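Local structure of probable sulfate-binding lipoprotein SubI (6DDN) at residues I168-S171 against S177-W180; R219-V224 against D231-Y236. The protein probably carries sulfate outside the cell membrane as the solute-binding lipoprotein of a transport system. All coordinates share one frame; numbering follows the deposited sequence.

Interaction 1 of 2, residues I168-S171 against S177-W180. With SO4 (sulfate ion), chain C.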
loop_
_atom_site.group_PDB
_atom_site.type_symbol
_atom_site.label_atom_id
_atom_site.label_comp_id
_atom_site.label_asym_id
_atom_site.label_seq_id
_atom_site.Cartn_x
_atom_site.Cartn_y
_atom_site.Cartn_z
ATOM N N ILE A 168 2.538 14.061 -8.461
ATOM C CA ILE A 168 3.428 13.653 -7.384
ATOM C C ILE A 168 3.267 12.154 -7.189
ATOM O O ILE A 168 2.165 11.673 -6.893
ATOM C CB ILE A 168 3.133 14.417 -6.085
ATOM C CG1 ILE A 168 3.177 15.924 -6.334
ATOM C CG2 ILE A 168 4.125 14.029 -5.004
ATOM C CD1 ILE A 168 4.481 16.405 -6.932
ATOM N N THR A 169 4.362 11.411 -7.364
ATOM C CA THR A 169 4.380 9.969 -7.167
ATOM C C THR A 169 5.804 9.561 -6.817
ATOM O O THR A 169 6.757 10.120 -7.380
ATOM C CB THR A 169 3.892 9.208 -8.408
ATOM O OG1 THR A 169 3.989 7.796 -8.182
ATOM C CG2 THR A 169 4.708 9.585 -9.635
ATOM N N PRO A 170 5.985 8.615 -5.891
ATOM C CA PRO A 170 7.345 8.270 -5.449
ATOM C C PRO A 170 8.140 7.470 -6.471
ATOM O O PRO A 170 7.688 7.243 -7.599
ATOM C CB PRO A 170 7.098 7.455 -4.173
ATOM C CG PRO A 170 5.739 6.894 -4.346
ATOM C CD PRO A 170 4.956 7.933 -5.093
ATOM N N SER A 171 9.337 7.040 -6.072
ATOM C CA SER A 171 10.291 6.322 -6.912
ATOM C C SER A 171 10.081 4.818 -6.781
ATOM O O SER A 171 9.976 4.310 -5.658
ATOM C CB SER A 171 11.719 6.674 -6.520
ATOM O OG SER A 171 12.649 6.135 -7.443
ATOM N N SER A 177 4.480 2.014 -3.189
ATOM C CA SER A 177 3.465 2.974 -3.612
ATOM C C SER A 177 3.701 3.422 -5.047
ATOM O O SER A 177 2.754 3.541 -5.834
ATOM C CB SER A 177 3.466 4.176 -2.664
ATOM O OG SER A 177 2.706 5.254 -3.179
ATOM N N ALA A 178 4.963 3.661 -5.410
ATOM C CA ALA A 178 5.287 4.036 -6.780
ATOM C C ALA A 178 4.902 2.948 -7.774
ATOM O O ALA A 178 4.638 3.245 -8.945
ATOM C CB ALA A 178 6.774 4.344 -6.897
ATOM N N LYS A 179 4.867 1.690 -7.334
ATOM C CA LYS A 179 4.538 0.599 -8.244
ATOM C C LYS A 179 3.033 0.476 -8.450
ATOM O O LYS A 179 2.576 0.295 -9.584
ATOM C CB LYS A 179 5.129 -0.711 -7.723
ATOM C CG LYS A 179 6.650 -0.742 -7.764
ATOM C CD LYS A 179 7.211 -1.739 -6.768
ATOM C CE LYS A 179 8.730 -1.782 -6.827
ATOM N NZ LYS A 179 9.291 -2.651 -5.755
ATOM N N TRP A 180 2.246 0.565 -7.374
ATOM C CA TRP A 180 0.800 0.668 -7.540
ATOM C C TRP A 180 0.442 1.867 -8.407
ATOM O O TRP A 180 -0.397 1.764 -9.310
ATOM C CB TRP A 180 0.106 0.788 -6.181
ATOM C CG TRP A 180 0.354 -0.338 -5.217
ATOM C CD1 TRP A 180 0.976 -0.250 -4.005
ATOM C CD2 TRP A 180 -0.038 -1.711 -5.368
ATOM N NE1 TRP A 180 1.007 -1.482 -3.398
ATOM C CE2 TRP A 180 0.391 -2.395 -4.212
ATOM C CE3 TRP A 180 -0.703 -2.427 -6.367
ATOM C CZ2 TRP A 180 0.175 -3.761 -4.029
ATOM C CZ3 TRP A 180 -0.915 -3.785 -6.183
ATOM C CH2 TRP A 180 -0.476 -4.437 -5.023
HETATM S S SO4 C . 5.639 2.939 0.346
HETATM O O1 SO4 C . 6.383 2.442 1.500
HETATM O O2 SO4 C . 4.306 3.356 0.776
HETATM O O3 SO4 C . 6.334 4.080 -0.241
HETATM O O4 SO4 C . 5.526 1.879 -0.649
#
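The pyrrolidine ring of P170 meets the first turn of helix 177-190 with one face and one edge. The methyl of A178 lies over that face, its CB 3.8 Å from P170 CG, and the ring is puckered with CG bent toward it. A178 N approaches the same corner, 3.5 Å from P170 CG. On the opposite face sits A221 of helix 218-227, which leaves the proline clasped between two alanine methyls. At the CG-CD edge, near the mean plane of the ring, comes the hydroxyl of S177, with OG 3.6 Å from P170 CG. S177 reaches this edge because its OG stands anti to the backbone N (chi1 168°), directed at the proline and not at the sulfate. The backbone around S171 N is close to A178 as well: A178 CB lies 3.1 Å from P170 O and 3.3 Å from S171 C, a tight fit. T169 adds a looser touch through OG1, whose polar partner is the amide of N181, one turn farther along the helix. The backbone of S177 faces the sulfate, and S177 N donates to sulfate O4 over 2.8 Å with an angle of 155°. S175 OG, which takes the N-H of A178, also bonds to the anion. No hydrogen bond joins the two segments, which meet by van der Waals contact alone, while main-chain N-H groups and the hydroxyls of S175 and Y236 bind the anion; the helix dipole would probably add to its stabilisation.

Interaction 2 of 2, residues R219-V224 against D231-Y236. With SO4 (sulfate ion), chain C.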
loop_
_atom_site.group_PDB
_atom_site.type_symbol
_atom_site.label_atom_id
_atom_site.label_comp_id
_atom_site.label_asym_id
_atom_site.label_seq_id
_atom_site.Cartn_x
_atom_site.Cartn_y
_atom_site.Cartn_z
ATOM N N ARG A 219 4.661 8.191 1.855
ATOM C CA ARG A 219 4.556 9.181 2.922
ATOM C C ARG A 219 5.338 10.441 2.574
ATOM O O ARG A 219 4.840 11.561 2.739
ATOM C CB ARG A 219 5.046 8.586 4.243
ATOM C CG ARG A 219 5.142 9.588 5.385
ATOM C CD ARG A 219 3.815 10.298 5.641
ATOM N NE ARG A 219 2.670 9.400 5.497
ATOM C CZ ARG A 219 2.213 8.610 6.462
ATOM N NH1 ARG A 219 2.804 8.604 7.650
ATOM N NH2 ARG A 219 1.169 7.822 6.238
ATOM N N GLU A 220 6.572 10.275 2.089
ATOM C CA GLU A 220 7.342 11.426 1.632
ATOM C C GLU A 220 6.651 12.130 0.472
ATOM O O GLU A 220 6.740 13.358 0.349
ATOM C CB GLU A 220 8.752 10.992 1.228
ATOM C CG GLU A 220 9.612 10.505 2.383
ATOM C CD GLU A 220 10.995 10.071 1.934
ATOM O OE1 GLU A 220 11.282 10.171 0.723
ATOM O OE2 GLU A 220 11.793 9.630 2.789
ATOM N N ALA A 221 5.955 11.377 -0.382
ATOM C CA ALA A 221 5.192 11.998 -1.458
ATOM C C ALA A 221 4.016 12.796 -0.910
ATOM O O ALA A 221 3.690 13.871 -1.430
ATOM C CB ALA A 221 4.709 10.932 -2.440
ATOM N N THR A 222 3.364 12.284 0.140
ATOM C CA THR A 222 2.271 13.018 0.768
ATOM C C THR A 222 2.771 14.308 1.404
ATOM O O THR A 222 2.099 15.344 1.338
ATOM C CB THR A 222 1.582 12.148 1.821
ATOM O OG1 THR A 222 1.334 10.843 1.285
ATOM C CG2 THR A 222 0.264 12.777 2.253
ATOM N N ASP A 223 3.950 14.259 2.028
ATOM C CA ASP A 223 4.488 15.429 2.713
ATOM C C ASP A 223 4.750 16.571 1.738
ATOM O O ASP A 223 4.256 17.690 1.926
ATOM C CB ASP A 223 5.772 15.052 3.453
ATOM C CG ASP A 223 5.527 14.073 4.588
ATOM O OD1 ASP A 223 4.359 13.927 5.008
ATOM O OD2 ASP A 223 6.504 13.451 5.063
ATOM N N VAL A 224 5.522 16.304 0.683
ATOM C CA VAL A 224 5.866 17.360 -0.264
ATOM C C VAL A 224 4.629 17.847 -1.007
ATOM O O VAL A 224 4.582 19.000 -1.453
ATOM C CB VAL A 224 6.963 16.878 -1.232
ATOM C CG1 VAL A 224 6.374 16.026 -2.347
ATOM C CG2 VAL A 224 7.723 18.070 -1.803
ATOM N N ASP A 231 0.053 19.135 -8.475
ATOM C CA ASP A 231 -1.388 19.343 -8.560
ATOM C C ASP A 231 -2.200 18.111 -8.196
ATOM O O ASP A 231 -3.342 18.246 -7.747
ATOM C CB ASP A 231 -1.773 19.794 -9.972
ATOM C CG ASP A 231 -0.954 20.974 -10.443
ATOM O OD1 ASP A 231 -0.230 20.835 -11.453
ATOM O OD2 ASP A 231 -1.027 22.038 -9.794
ATOM N N VAL A 232 -1.648 16.916 -8.380
ATOM C CA VAL A 232 -2.331 15.676 -8.034
ATOM C C VAL A 232 -1.292 14.685 -7.531
ATOM O O VAL A 232 -0.235 14.516 -8.148
ATOM C CB VAL A 232 -3.112 15.095 -9.230
ATOM C CG1 VAL A 232 -2.246 15.090 -10.479
ATOM C CG2 VAL A 232 -3.622 13.695 -8.913
ATOM N N LEU A 233 -1.581 14.050 -6.401
ATOM C CA LEU A 233 -0.706 13.054 -5.803
ATOM C C LEU A 233 -1.370 11.689 -5.920
ATOM O O LEU A 233 -2.451 11.470 -5.360
ATOM C CB LEU A 233 -0.417 13.391 -4.338
ATOM C CG LEU A 233 -0.037 12.223 -3.424
ATOM C CD1 LEU A 233 1.398 11.792 -3.675
ATOM C CD2 LEU A 233 -0.247 12.586 -1.962
ATOM N N ILE A 234 -0.736 10.782 -6.656
ATOM C CA ILE A 234 -1.203 9.402 -6.719
ATOM C C ILE A 234 -0.792 8.700 -5.434
ATOM O O ILE A 234 0.384 8.714 -5.055
ATOM C CB ILE A 234 -0.636 8.686 -7.954
ATOM C CG1 ILE A 234 -0.553 9.643 -9.142
ATOM C CG2 ILE A 234 -1.500 7.499 -8.313
ATOM C CD1 ILE A 234 -0.156 8.963 -10.437
ATOM N N SER A 235 -1.759 8.092 -4.752
ATOM C CA SER A 235 -1.516 7.591 -3.406
ATOM C C SER A 235 -2.522 6.497 -3.086
ATOM O O SER A 235 -3.452 6.234 -3.852
ATOM C CB SER A 235 -1.601 8.725 -2.381
ATOM O OG SER A 235 -1.281 8.265 -1.081
ATOM N N TYR A 236 -2.315 5.854 -1.939
ATOM C CA TYR A 236 -3.297 4.913 -1.424
ATOM C C TYR A 236 -4.563 5.652 -1.012
ATOM O O TYR A 236 -4.526 6.814 -0.599
ATOM C CB TYR A 236 -2.761 4.148 -0.209
ATOM C CG TYR A 236 -1.379 3.544 -0.335
ATOM C CD1 TYR A 236 -0.240 4.324 -0.193
ATOM C CD2 TYR A 236 -1.216 2.181 -0.546
ATOM C CE1 TYR A 236 1.021 3.769 -0.288
ATOM C CE2 TYR A 236 0.041 1.617 -0.643
ATOM C CZ TYR A 236 1.156 2.417 -0.513
ATOM O OH TYR A 236 2.410 1.859 -0.607
HETATM S S SO4 C . 5.639 2.939 0.346
HETATM O O1 SO4 C . 6.383 2.442 1.500
HETATM O O2 SO4 C . 4.306 3.356 0.776
HETATM O O3 SO4 C . 6.334 4.080 -0.241
HETATM O O4 SO4 C . 5.526 1.879 -0.649
#
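L233 reaches from its strand toward helix 218-227 and splits its two methyls between the consecutive residues A221 and T222. CD1 goes to A221, 3.6 Å from A221 CB and 3.8 Å from the carbonyl A221 O; CD2 goes to T222, 3.7 Å from T222 CA. CG, roughly anti to the backbone N (chi1 155°, some way from staggered), points the branch at the helix, and the second torsion spreads the two methyls over A221 and T222. The side chains of T222 and L233 run at about a right angle to each other, and T222 OG1 passes 4.0 Å from L233 CD2. The threonine hydroxyl lies beside its own backbone N (chi1 -46°), which carries it back along the helix to G218 O and lets it bond to E239 as well; the same carboxylate holds R219 in a salt bridge. S235 points to the helix too, but its OG stays 4.4 Å from T222 OG1, too far for a bond. I234, between L233 and S235, turns its side chain the other way, as strand alternation requires. Y236 ends the strand and is the N-cap of helix 237-245. Its ring stretches toward the sulfate, with Y236 OH donating to sulfate O2 at 2.8 Å; that oxygen lies at the ring edge, near its plane. S110 OG is a second hydrogen-bond partner of the phenol. The axes of segments 219-224 and 232-236 come within 9.1 Å and run roughly antiparallel, at 148°. A helix laid against the next strand, with the anion held where that strand ends and the helix begins, is consistent with the alpha/beta lobes of type 2 periplasmic binding proteins, the family to which this protein is assigned.

How the interactions relate
From the N terminus, strand 167-168 leads into interaction 1, which closes the short loop between that strand and helix 177-190. The chain then passes through helices 177-190 and 196-210 before interaction 2 folds helix 218-227 onto strand 232-236 across the turn between them. The two contacts follow in series, neither nested nor crossed, with centres about 9 Å apart. They join where strand 167-168 pairs in parallel with 232-236: I168 N lies 2.8 Å from V232 O, a probable hydrogen bond. At the start of helices 177-190 and 218-227 and the end of strand 232-236, both meet the same sulfate, also bonded by A60 N and G218 N, consistent with the binding site of this family.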